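PDB 4ZXH: Abbfa_003403 from Acinetobacter baumannii, which acts as a four-domain nonribosomal peptide synthetase, probably activating an amino acid, condensing it while it rides on a phosphopantetheine-bearing carrier domain, and releasing the product through its thioesterase. Local coordinates for residues R337-A341 / V342-R346; F876-L880 / G881-N885; K269-E273 / N274-I278; M1081-S1084 / R1085-P1089. All coordinates share one frame; numbering follows the deposited sequence.

Contact 1: residues R337-A341 / V342-R346. With PNS (4'-phosphopantetheine), chain B.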
loop_
_atom_site.group_PDB
_atom_site.type_symbol
_atom_site.label_atom_id
_atom_site.label_comp_id
_atom_site.label_asym_id
_atom_site.label_seq_id
_atom_site.Cartn_x
_atom_site.Cartn_y
_atom_site.Cartn_z
ATOM N N ARG A 337 -20.231 8.863 -9.909
ATOM C CA ARG A 337 -20.402 10.293 -9.735
ATOM C C ARG A 337 -20.171 10.681 -8.277
ATOM O O ARG A 337 -19.706 11.783 -8.000
ATOM C CB ARG A 337 -21.792 10.736 -10.203
ATOM C CG ARG A 337 -22.014 12.244 -10.147
ATOM C CD ARG A 337 -21.070 12.957 -11.095
ATOM N NE ARG A 337 -21.331 14.392 -11.183
ATOM C CZ ARG A 337 -20.738 15.314 -10.428
ATOM N NH1 ARG A 337 -19.839 14.962 -9.513
ATOM N NH2 ARG A 337 -21.045 16.594 -10.593
ATOM N N VAL A 338 -20.488 9.787 -7.342
ATOM C CA VAL A 338 -20.233 10.077 -5.930
ATOM C C VAL A 338 -18.729 10.100 -5.652
ATOM O O VAL A 338 -18.246 10.962 -4.911
ATOM C CB VAL A 338 -20.904 9.057 -4.991
ATOM C CG1 VAL A 338 -20.470 9.297 -3.544
ATOM C CG2 VAL A 338 -22.406 9.149 -5.105
ATOM N N VAL A 339 -17.984 9.166 -6.244
ATOM C CA VAL A 339 -16.549 9.122 -5.998
ATOM C C VAL A 339 -15.903 10.361 -6.591
ATOM O O VAL A 339 -14.999 10.940 -5.996
ATOM C CB VAL A 339 -15.909 7.865 -6.569
ATOM C CG1 VAL A 339 -14.407 8.046 -6.692
ATOM C CG2 VAL A 339 -16.223 6.688 -5.681
ATOM N N GLU A 340 -16.402 10.787 -7.746
ATOM C CA GLU A 340 -15.930 12.021 -8.371
ATOM C C GLU A 340 -16.121 13.228 -7.442
ATOM O O GLU A 340 -15.234 14.070 -7.341
ATOM C CB GLU A 340 -16.642 12.239 -9.711
ATOM C CG GLU A 340 -16.441 13.607 -10.366
ATOM C CD GLU A 340 -17.133 13.727 -11.743
ATOM O OE1 GLU A 340 -17.689 12.722 -12.256
ATOM O OE2 GLU A 340 -17.123 14.840 -12.310
ATOM N N ALA A 341 -17.252 13.285 -6.740
ATOM C CA ALA A 341 -17.588 14.436 -5.893
ATOM C C ALA A 341 -16.846 14.430 -4.568
ATOM O O ALA A 341 -16.382 15.462 -4.114
ATOM C CB ALA A 341 -19.089 14.493 -5.640
ATOM N N VAL A 342 -16.756 13.264 -3.939
ATOM C CA VAL A 342 -16.070 13.124 -2.657
ATOM C C VAL A 342 -14.571 13.298 -2.826
ATOM O O VAL A 342 -13.881 13.839 -1.965
ATOM C CB VAL A 342 -16.346 11.757 -2.044
ATOM C CG1 VAL A 342 -15.556 11.576 -0.755
ATOM C CG2 VAL A 342 -17.840 11.585 -1.820
ATOM N N SER A 343 -14.102 12.814 -3.967
ATOM C CA SER A 343 -12.718 12.875 -4.398
ATOM C C SER A 343 -11.706 12.298 -3.406
ATOM O O SER A 343 -10.751 12.971 -3.043
ATOM C CB SER A 343 -12.344 14.314 -4.732
ATOM O OG SER A 343 -11.129 14.348 -5.474
ATOM N N PRO A 344 -11.873 11.028 -3.023
ATOM C CA PRO A 344 -10.909 10.419 -2.104
ATOM C C PRO A 344 -9.548 10.264 -2.757
ATOM O O PRO A 344 -9.446 10.402 -3.975
ATOM C CB PRO A 344 -11.524 9.045 -1.812
ATOM C CG PRO A 344 -12.297 8.713 -3.075
ATOM C CD PRO A 344 -12.787 10.032 -3.621
ATOM N N LYS A 345 -8.522 9.983 -1.963
ATOM C CA LYS A 345 -7.206 9.684 -2.501
ATOM C C LYS A 345 -7.292 8.393 -3.279
ATOM O O LYS A 345 -7.602 7.360 -2.708
ATOM C CB LYS A 345 -6.163 9.540 -1.396
ATOM C CG LYS A 345 -4.750 9.330 -1.932
ATOM C CD LYS A 345 -3.786 8.823 -0.870
ATOM C CE LYS A 345 -3.246 9.938 0.000
ATOM N NZ LYS A 345 -2.450 9.325 1.089
ATOM N N ARG A 346 -7.023 8.440 -4.581
ATOM C CA ARG A 346 -7.067 7.230 -5.383
ATOM C C ARG A 346 -5.916 6.307 -4.984
ATOM O O ARG A 346 -4.798 6.750 -4.753
ATOM C CB ARG A 346 -7.025 7.563 -6.862
ATOM C CG ARG A 346 -8.166 8.459 -7.324
ATOM C CD ARG A 346 -9.565 7.932 -6.968
ATOM N NE ARG A 346 -10.567 8.565 -7.834
ATOM C CZ ARG A 346 -10.977 9.827 -7.709
ATOM N NH1 ARG A 346 -10.487 10.589 -6.738
ATOM N NH2 ARG A 346 -11.878 10.330 -8.542
HETATM O O23 PNS B . -11.344 6.134 -9.370
HETATM P P24 PNS B . -12.352 6.595 -10.390
HETATM O O25 PNS B . -12.746 8.047 -10.402
HETATM O O27 PNS B . -13.677 5.725 -10.092
HETATM C C28 PNS B . -13.618 4.302 -10.064
HETATM C C29 PNS B . -15.016 3.758 -9.828
HETATM C C30 PNS B . -15.874 4.314 -10.966
HETATM C C31 PNS B . -15.526 4.245 -8.472
HETATM C C32 PNS B . -14.970 2.223 -9.817
HETATM O O33 PNS B . -13.853 1.835 -9.001
HETATM C C34 PNS B . -16.277 1.647 -9.305
HETATM O O35 PNS B . -17.347 1.836 -9.881
HETATM N N36 PNS B . -16.250 0.907 -8.205
HETATM C C37 PNS B . -17.449 0.314 -7.635
HETATM C C38 PNS B . -17.249 -1.201 -7.615
HETATM C C39 PNS B . -18.568 -1.883 -7.812
HETATM O O40 PNS B . -19.405 -1.419 -8.573
HETATM N N41 PNS B . -18.713 -2.992 -7.100
HETATM C C42 PNS B . -19.847 -3.883 -7.062
HETATM C C43 PNS B . -19.533 -4.726 -5.843
HETATM S S44 PNS B . -20.447 -4.034 -4.457
#
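Two backbone hydrogen bonds close helix 335-342, Val342 N to Val338 O and Ser343 N to Val339 O, each 2.9 Å. Ser343 then turns to a positive phi (54°), which ends the helical path. The apolar contacts follow the helical spacing: Val338 CG1 lies beside Val342 CG2 at 3.9 Å, the two side chains pointing the same way. The branches of Val339 divide their work. CG1 sits 3.7 Å above the guanidinium plane of Arg346, toward its rim, and CG2 approaches C31 of the 4'-phosphopantetheine at 3.8 Å.

The charged contact belongs to Arg346, whose chain bends at chi2 (-54°). Its NE donates to phosphate oxygen O23 at 3.0 Å, with O23 at the guanidinium edge, while NH2 reaches O25 at 3.1 Å along a fairly straight bond (160°). NH1 turns back to Pro344 O at 3.0 Å, in the carbonyl plane, so the group is held from both the cofactor and its own loop. Asn351 and the backbone N of Ser1008, in the carrier domain, also bond the cofactor. The arrangement is that of a phosphopantetheine-binding site on the condensation domain, where the carrier domain docks.

Contact 2: residues F876-L880 / G881-N885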
loop_
_atom_site.group_PDB
_atom_site.type_symbol
_atom_site.label_atom_id
_atom_site.label_comp_id
_atom_site.label_asym_id
_atom_site.label_seq_id
_atom_site.Cartn_x
_atom_site.Cartn_y
_atom_site.Cartn_z
ATOM N N PHE A 876 -7.834 5.103 10.386
ATOM C CA PHE A 876 -7.539 3.687 10.150
ATOM C C PHE A 876 -6.176 3.350 10.730
ATOM O O PHE A 876 -5.438 4.241 11.119
ATOM C CB PHE A 876 -7.566 3.343 8.658
ATOM C CG PHE A 876 -6.667 4.207 7.820
ATOM C CD1 PHE A 876 -5.360 3.832 7.565
ATOM C CD2 PHE A 876 -7.139 5.400 7.277
ATOM C CE1 PHE A 876 -4.548 4.634 6.792
ATOM C CE2 PHE A 876 -6.331 6.205 6.500
ATOM C CZ PHE A 876 -5.040 5.828 6.261
ATOM N N ARG A 877 -5.834 2.071 10.790
ATOM C CA ARG A 877 -4.578 1.697 11.419
ATOM C C ARG A 877 -3.598 1.110 10.399
ATOM O O ARG A 877 -4.004 0.612 9.357
ATOM C CB ARG A 877 -4.828 0.724 12.571
ATOM C CG ARG A 877 -5.469 -0.591 12.171
ATOM C CD ARG A 877 -5.639 -1.492 13.392
ATOM N NE ARG A 877 -4.341 -1.823 13.988
ATOM C CZ ARG A 877 -3.558 -2.823 13.592
ATOM N NH1 ARG A 877 -3.940 -3.616 12.592
ATOM N NH2 ARG A 877 -2.393 -3.028 14.199
ATOM N N ILE A 878 -2.305 1.205 10.705
ATOM C CA ILE A 878 -1.235 0.804 9.797
ATOM C C ILE A 878 -0.394 -0.294 10.442
ATOM O O ILE A 878 -0.167 -0.271 11.649
ATOM C CB ILE A 878 -0.295 1.999 9.437
ATOM C CG1 ILE A 878 -1.076 3.185 8.872
ATOM C CG2 ILE A 878 0.764 1.584 8.427
ATOM C CD1 ILE A 878 -1.434 3.027 7.436
ATOM N N GLU A 879 0.059 -1.252 9.642
ATOM C CA GLU A 879 1.065 -2.208 10.085
ATOM C C GLU A 879 2.464 -1.709 9.714
ATOM O O GLU A 879 2.978 -2.052 8.642
ATOM C CB GLU A 879 0.815 -3.580 9.460
ATOM C CG GLU A 879 -0.144 -4.433 10.239
ATOM C CD GLU A 879 0.345 -4.712 11.648
ATOM O OE1 GLU A 879 1.521 -5.110 11.809
ATOM O OE2 GLU A 879 -0.449 -4.529 12.595
ATOM N N LEU A 880 3.080 -0.922 10.597
ATOM C CA LEU A 880 4.342 -0.236 10.278
ATOM C C LEU A 880 5.414 -1.180 9.726
ATOM O O LEU A 880 6.128 -0.841 8.784
ATOM C CB LEU A 880 4.873 0.495 11.515
ATOM C CG LEU A 880 3.965 1.635 11.984
ATOM C CD1 LEU A 880 4.390 2.180 13.335
ATOM C CD2 LEU A 880 3.916 2.741 10.931
ATOM N N GLY A 881 5.497 -2.377 10.287
ATOM C CA GLY A 881 6.503 -3.337 9.869
ATOM C C GLY A 881 6.409 -3.789 8.421
ATOM O O GLY A 881 7.414 -4.195 7.837
ATOM N N GLU A 882 5.220 -3.728 7.823
ATOM C CA GLU A 882 5.116 -4.100 6.420
ATOM C C GLU A 882 5.829 -3.057 5.580
ATOM O O GLU A 882 6.535 -3.392 4.615
ATOM C CB GLU A 882 3.671 -4.242 5.993
ATOM C CG GLU A 882 2.943 -5.335 6.744
ATOM C CD GLU A 882 1.491 -5.437 6.348
ATOM O OE1 GLU A 882 1.075 -4.682 5.444
ATOM O OE2 GLU A 882 0.768 -6.268 6.939
ATOM N N ILE A 883 5.675 -1.790 5.958
ATOM C CA ILE A 883 6.445 -0.742 5.298
ATOM C C ILE A 883 7.946 -0.967 5.504
ATOM O O ILE A 883 8.738 -0.819 4.568
ATOM C CB ILE A 883 6.059 0.650 5.809
ATOM C CG1 ILE A 883 4.536 0.783 5.889
ATOM C CG2 ILE A 883 6.671 1.749 4.932
ATOM C CD1 ILE A 883 4.070 2.135 6.421
ATOM N N GLU A 884 8.340 -1.343 6.721
ATOM C CA GLU A 884 9.764 -1.561 7.025
ATOM C C GLU A 884 10.359 -2.692 6.191
ATOM O O GLU A 884 11.486 -2.580 5.706
ATOM C CB GLU A 884 9.959 -1.832 8.518
ATOM C CG GLU A 884 9.651 -0.608 9.376
ATOM C CD GLU A 884 9.547 -0.891 10.867
ATOM O OE1 GLU A 884 9.637 -2.073 11.287
ATOM O OE2 GLU A 884 9.358 0.091 11.622
ATOM N N ASN A 885 9.583 -3.760 5.992
ATOM C CA ASN A 885 10.020 -4.880 5.166
ATOM C C ASN A 885 10.232 -4.497 3.705
ATOM O O ASN A 885 11.217 -4.936 3.087
ATOM C CB ASN A 885 9.026 -6.038 5.265
ATOM C CG ASN A 885 9.200 -6.852 6.550
ATOM O OD1 ASN A 885 10.311 -6.973 7.083
ATOM N ND2 ASN A 885 8.101 -7.400 7.058
#
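Leu880 and Glu879 meet Glu882, Ile883 and Glu884 at the start of helix 880-888. The sequence here matches the A8 core motif of adenylation domains, and the helix belongs to their C-terminal subdomain.

Leu880 contributes mainly its backbone: its O accepts from Glu884 N at 3.1 Å, the donor lying in the carbonyl plane, and Glu884 CG passes 3.6 Å from the same oxygen. Its side chain points away from the helical turn and packs on Val898 and Leu910 of the strands 893-903 and 907-916.

Glu879 is engaged at both ends. Its O accepts from Glu882 N at 2.9 Å, although that donor stands 40° out of the carbonyl plane. Its side chain bends at chi2 (-60°), which takes the carboxylate away from that of Glu882; OE1 of Glu879 and OE2 of Glu882 remain 5.1 Å apart. The Glu882 chain extends instead across the aliphatic part of Glu879, OE2 lying 3.7 Å from Glu879 CB. Glu879 OE2 has opposite charge nearby, in a salt bridge with Arg877 NH2 at 2.9 Å, although the Arg877 side chain is poorly ordered, and also bonds His864.

Ile883 turns inward to share Val898 and Leu910 with Leu880. With its CG1 branch fully extended (chi2 179°), Ile883 places CD1 obliquely across Ile878, 3.9 Å from CG2.

Contact 3: residues K269-E273 / N274-I278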
loop_
_atom_site.group_PDB
_atom_site.type_symbol
_atom_site.label_atom_id
_atom_site.label_comp_id
_atom_site.label_asym_id
_atom_site.label_seq_id
_atom_site.Cartn_x
_atom_site.Cartn_y
_atom_site.Cartn_z
ATOM N N LYS A 269 -16.950 -5.264 16.015
ATOM C CA LYS A 269 -16.277 -6.161 16.945
ATOM C C LYS A 269 -14.927 -6.634 16.412
ATOM O O LYS A 269 -13.975 -6.749 17.179
ATOM C CB LYS A 269 -17.160 -7.373 17.273
ATOM C CG LYS A 269 -18.379 -7.058 18.146
ATOM C CD LYS A 269 -17.984 -6.162 19.307
ATOM C CE LYS A 269 -19.170 -5.777 20.174
ATOM N NZ LYS A 269 -18.723 -4.971 21.349
ATOM N N LEU A 270 -14.831 -6.894 15.110
ATOM C CA LEU A 270 -13.566 -7.344 14.515
ATOM C C LEU A 270 -12.488 -6.264 14.401
ATOM O O LEU A 270 -11.298 -6.569 14.404
ATOM C CB LEU A 270 -13.798 -7.922 13.121
ATOM C CG LEU A 270 -14.612 -9.206 12.984
ATOM C CD1 LEU A 270 -14.467 -9.736 11.585
ATOM C CD2 LEU A 270 -14.188 -10.243 14.000
ATOM N N SER A 271 -12.891 -5.005 14.289
ATOM C CA SER A 271 -11.920 -3.937 14.052
ATOM C C SER A 271 -11.827 -2.918 15.185
ATOM O O SER A 271 -10.923 -2.096 15.201
ATOM C CB SER A 271 -12.252 -3.218 12.746
ATOM O OG SER A 271 -13.545 -2.645 12.787
ATOM N N ASN A 272 -12.758 -2.991 16.133
ATOM C CA ASN A 272 -12.898 -1.988 17.192
ATOM C C ASN A 272 -12.929 -0.560 16.654
ATOM O O ASN A 272 -12.392 0.354 17.257
ATOM C CB ASN A 272 -11.782 -2.117 18.221
ATOM C CG ASN A 272 -12.134 -1.447 19.530
ATOM O OD1 ASN A 272 -13.268 -1.568 20.016
ATOM N ND2 ASN A 272 -11.186 -0.695 20.087
ATOM N N GLU A 273 -13.568 -0.388 15.509
ATOM C CA GLU A 273 -13.718 0.912 14.883
ATOM C C GLU A 273 -15.187 1.344 14.906
ATOM O O GLU A 273 -16.083 0.515 14.797
ATOM C CB GLU A 273 -13.188 0.866 13.455
ATOM C CG GLU A 273 -13.114 2.226 12.806
ATOM C CD GLU A 273 -12.124 3.141 13.494
ATOM O OE1 GLU A 273 -11.129 2.625 14.064
ATOM O OE2 GLU A 273 -12.362 4.370 13.472
ATOM N N ASN A 274 -15.425 2.641 15.057
ATOM C CA ASN A 274 -16.778 3.175 15.150
ATOM C C ASN A 274 -17.286 3.647 13.796
ATOM O O ASN A 274 -18.487 3.703 13.557
ATOM C CB ASN A 274 -16.825 4.332 16.149
ATOM C CG ASN A 274 -16.373 3.922 17.533
ATOM O OD1 ASN A 274 -16.664 2.812 17.988
ATOM N ND2 ASN A 274 -15.632 4.807 18.205
ATOM N N ASN A 275 -16.367 4.003 12.909
ATOM C CA ASN A 275 -16.751 4.488 11.596
ATOM C C ASN A 275 -16.537 3.403 10.552
ATOM O O ASN A 275 -15.397 3.067 10.192
ATOM C CB ASN A 275 -15.972 5.757 11.252
ATOM C CG ASN A 275 -16.423 6.961 12.070
ATOM O OD1 ASN A 275 -15.679 7.479 12.903
ATOM N ND2 ASN A 275 -17.637 7.422 11.818
ATOM N N LEU A 276 -17.644 2.840 10.084
ATOM C CA LEU A 276 -17.602 1.747 9.123
ATOM C C LEU A 276 -18.408 2.081 7.883
ATOM O O LEU A 276 -19.490 2.672 7.989
ATOM C CB LEU A 276 -18.144 0.475 9.745
ATOM C CG LEU A 276 -17.567 0.102 11.097
ATOM C CD1 LEU A 276 -18.560 -0.794 11.851
ATOM C CD2 LEU A 276 -16.256 -0.599 10.890
ATOM N N VAL A 277 -17.892 1.703 6.711
ATOM C CA VAL A 277 -18.656 1.846 5.472
ATOM C C VAL A 277 -18.976 0.496 4.840
ATOM O O VAL A 277 -18.104 -0.359 4.727
ATOM C CB VAL A 277 -17.913 2.704 4.446
ATOM C CG1 VAL A 277 -18.734 2.842 3.185
ATOM C CG2 VAL A 277 -17.621 4.065 5.021
ATOM N N ILE A 278 -20.232 0.311 4.435
ATOM C CA ILE A 278 -20.651 -0.889 3.715
ATOM C C ILE A 278 -21.383 -0.525 2.423
ATOM O O ILE A 278 -22.355 0.232 2.452
ATOM C CB ILE A 278 -21.572 -1.771 4.569
ATOM C CG1 ILE A 278 -20.833 -2.300 5.793
ATOM C CG2 ILE A 278 -22.088 -2.947 3.761
ATOM C CD1 ILE A 278 -21.616 -3.331 6.555
#
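Asn274 follows directly on Glu273, and its side chain folds back over the peptide that joins them: OD1 lies 3.7 Å from Glu273 C. The placement follows from its first torsion (chi1 -59°), which sets CG beside the backbone N. From this residue the backbone begins to pair with the neighbouring chain segment, bonding to Ile307 just after strand 302-306.

Asn275, the first strand residue, is flanked by the Glu273 side chain. That chain leaves with CG anti to the backbone N (chi1 -171°), which brings Glu273 CG to 3.6 Å from Asn275 O; the bend beyond CG then sets the carboxylate alongside the turn. Glu273 OE2 is 4.5 Å from Asn275 CB, a loose van der Waals approach. Asn275 ND2 makes a weak hydrogen bond to His304 NE2 on strand 302-306.

Leu276 closes the turn from within. Its CD2 lies 3.9 Å from Ser271 OG, and its CG lies 4.0 Å from Glu273 O. Both polar atoms have partners on helix 255-271: Ser271 OG bonds to Leu267 O, and His268 ND1 to Glu273 O. No hydrogen bond crosses between 269-273 and 274-278.

Beyond it, Val277 lies against Ala302 and His304, while Ile278 packs back on Phe263, Tyr264 and Leu267. Together with the positive phi of Asn272 (50°), where the helix ends, this is a tight helix-to-strand connection: helix 255-271 gives way to strand 275-279, which pairs antiparallel with strand 302-306 in the condensation domain.

Contact 4: residues M1081-S1084 / R1085-P1089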
loop_
_atom_site.group_PDB
_atom_site.type_symbol
_atom_site.label_atom_id
_atom_site.label_comp_id
_atom_site.label_asym_id
_atom_site.label_seq_id
_atom_site.Cartn_x
_atom_site.Cartn_y
_atom_site.Cartn_z
ATOM N N MET A 1081 3.935 28.148 -23.624
ATOM C CA MET A 1081 2.966 27.658 -22.652
ATOM C C MET A 1081 2.389 28.800 -21.819
ATOM O O MET A 1081 1.181 28.991 -21.788
ATOM C CB MET A 1081 3.568 26.608 -21.736
ATOM C CG MET A 1081 4.171 25.441 -22.467
ATOM S SD MET A 1081 4.775 24.158 -21.327
ATOM C CE MET A 1081 3.213 23.299 -21.081
ATOM N N GLU A 1082 3.237 29.578 -21.168
ATOM C CA GLU A 1082 2.714 30.616 -20.291
ATOM C C GLU A 1082 1.901 31.627 -21.111
ATOM O O GLU A 1082 0.818 32.038 -20.683
ATOM C CB GLU A 1082 3.837 31.295 -19.503
ATOM C CG GLU A 1082 3.371 32.358 -18.522
ATOM C CD GLU A 1082 2.453 31.826 -17.374
ATOM O OE1 GLU A 1082 2.640 30.696 -16.862
ATOM O OE2 GLU A 1082 1.520 32.554 -16.983
ATOM N N LEU A 1083 2.389 31.985 -22.301
ATOM C CA LEU A 1083 1.648 32.879 -23.195
ATOM C C LEU A 1083 0.247 32.353 -23.506
ATOM O O LEU A 1083 -0.726 33.116 -23.515
ATOM C CB LEU A 1083 2.401 33.091 -24.503
ATOM C CG LEU A 1083 1.644 33.838 -25.606
ATOM C CD1 LEU A 1083 1.513 35.336 -25.313
ATOM C CD2 LEU A 1083 2.296 33.587 -26.956
ATOM N N SER A 1084 0.147 31.046 -23.743
ATOM C CA SER A 1084 -1.113 30.427 -24.117
ATOM C C SER A 1084 -2.143 30.530 -22.978
ATOM O O SER A 1084 -3.348 30.557 -23.231
ATOM C CB SER A 1084 -0.893 28.970 -24.502
ATOM O OG SER A 1084 -1.044 28.119 -23.372
ATOM N N ARG A 1085 -1.670 30.604 -21.732
ATOM C CA ARG A 1085 -2.577 30.620 -20.587
ATOM C C ARG A 1085 -3.342 31.936 -20.509
ATOM O O ARG A 1085 -4.376 32.009 -19.877
ATOM C CB ARG A 1085 -1.814 30.354 -19.280
ATOM C CG ARG A 1085 -1.077 29.004 -19.284
ATOM C CD ARG A 1085 -0.422 28.639 -17.977
ATOM N NE ARG A 1085 0.206 27.313 -18.069
ATOM C CZ ARG A 1085 1.525 27.082 -18.115
ATOM N NH1 ARG A 1085 2.394 28.082 -18.076
ATOM N NH2 ARG A 1085 1.985 25.843 -18.206
ATOM N N HIS A 1086 -2.862 32.967 -21.193
ATOM C CA HIS A 1086 -3.513 34.268 -21.115
ATOM C C HIS A 1086 -4.124 34.727 -22.418
ATOM O O HIS A 1086 -4.735 35.792 -22.465
ATOM C CB HIS A 1086 -2.517 35.319 -20.628
ATOM C CG HIS A 1086 -1.773 34.896 -19.405
ATOM N ND1 HIS A 1086 -2.344 34.903 -18.152
ATOM C CD2 HIS A 1086 -0.522 34.405 -19.249
ATOM C CE1 HIS A 1086 -1.471 34.447 -17.272
ATOM N NE2 HIS A 1086 -0.358 34.140 -17.912
ATOM N N LEU A 1087 -3.943 33.945 -23.483
ATOM C CA LEU A 1087 -4.632 34.244 -24.728
ATOM C C LEU A 1087 -6.112 33.873 -24.601
ATOM O O LEU A 1087 -6.500 32.999 -23.817
ATOM C CB LEU A 1087 -3.982 33.533 -25.913
ATOM C CG LEU A 1087 -2.738 34.244 -26.482
ATOM C CD1 LEU A 1087 -2.025 33.428 -27.564
ATOM C CD2 LEU A 1087 -3.055 35.626 -27.013
ATOM N N ASN A 1088 -6.934 34.601 -25.340
ATOM C CA ASN A 1088 -8.361 34.332 -25.441
ATOM C C ASN A 1088 -8.582 32.860 -25.768
ATOM O O ASN A 1088 -8.180 32.386 -26.818
ATOM C CB ASN A 1088 -8.967 35.252 -26.505
ATOM C CG ASN A 1088 -10.438 35.017 -26.740
ATOM O OD1 ASN A 1088 -11.026 34.057 -26.243
ATOM N ND2 ASN A 1088 -11.044 35.897 -27.531
ATOM N N PRO A 1089 -9.211 32.124 -24.848
ATOM C CA PRO A 1089 -9.380 30.669 -24.994
ATOM C C PRO A 1089 -10.208 30.214 -26.218
ATOM O O PRO A 1089 -10.256 29.014 -26.485
ATOM C CB PRO A 1089 -10.088 30.273 -23.692
ATOM C CG PRO A 1089 -10.708 31.555 -23.175
ATOM C CD PRO A 1089 -9.747 32.623 -23.570
#
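Glu1082 joins Arg1085 and His1086 in a local contact along the short helix 1081-1086 of the thioesterase domain, one carboxylate serving residues three and four positions on. Its chain starts with CG anti to the backbone N and then bends at chi2 (63°), which swings the carboxylate forward, toward the next turn. OE1 forms a salt bridge with Arg1085 NH1 at 2.9 Å, approached from above the carboxylate plane, the two planes standing 48° apart. OE2 accepts from His1086 NE2 at 2.6 Å, on its anti side and at the imidazole edge. OE1 also pairs with Arg994, so two arginines meet OE1, which would probably favour the ionised form.

The extended Arg1085 chain runs across Met1081, whose O lies 3.8 Å above one guanidinium face and whose CB is 3.9 Å from NH2. That NH2 has a stronger partner in Glu987, on helix 977-990, which with Arg994 ties the helix to the carrier domain. The helix connects strands 1067-1070 and 1093-1096 as a beta-alpha-beta unit of the alpha/beta-hydrolase fold.

On another side, Leu1083 CG meets Leu1087 CD1 obliquely at 4.2 Å; Leu1087 reaches Leu1093, and Leu1083 reaches Val1306 of helix 1303-1316. Among the backbone bonds, His1086 N to Leu1083 O measures 3.2 Å. Ser1084 OG donates to Met1081 O at 2.9 Å, in the carbonyl plane and on a lone pair.

Overall arrangement
Contacts 1 and 3 both belong to the condensation domain, with centres about 21 Å apart, and both mark the end of a helix by a residue of positive phi. Contact 1 goes on into a loop and spends its charge on a cofactor phosphate, whereas contact 3, the surface member, passes into a strand without a hydrogen bond between its segments. Contact 2 does the reverse, beginning a helix, and its nearest atoms come to about 5 Å from contact 3 without touching. Contact 4 stands apart in the thioesterase domain, its centre about 50 Å from that of contact 3; it has the most buried residues, yet combines leucine packing with a charged network reaching the carrier domain.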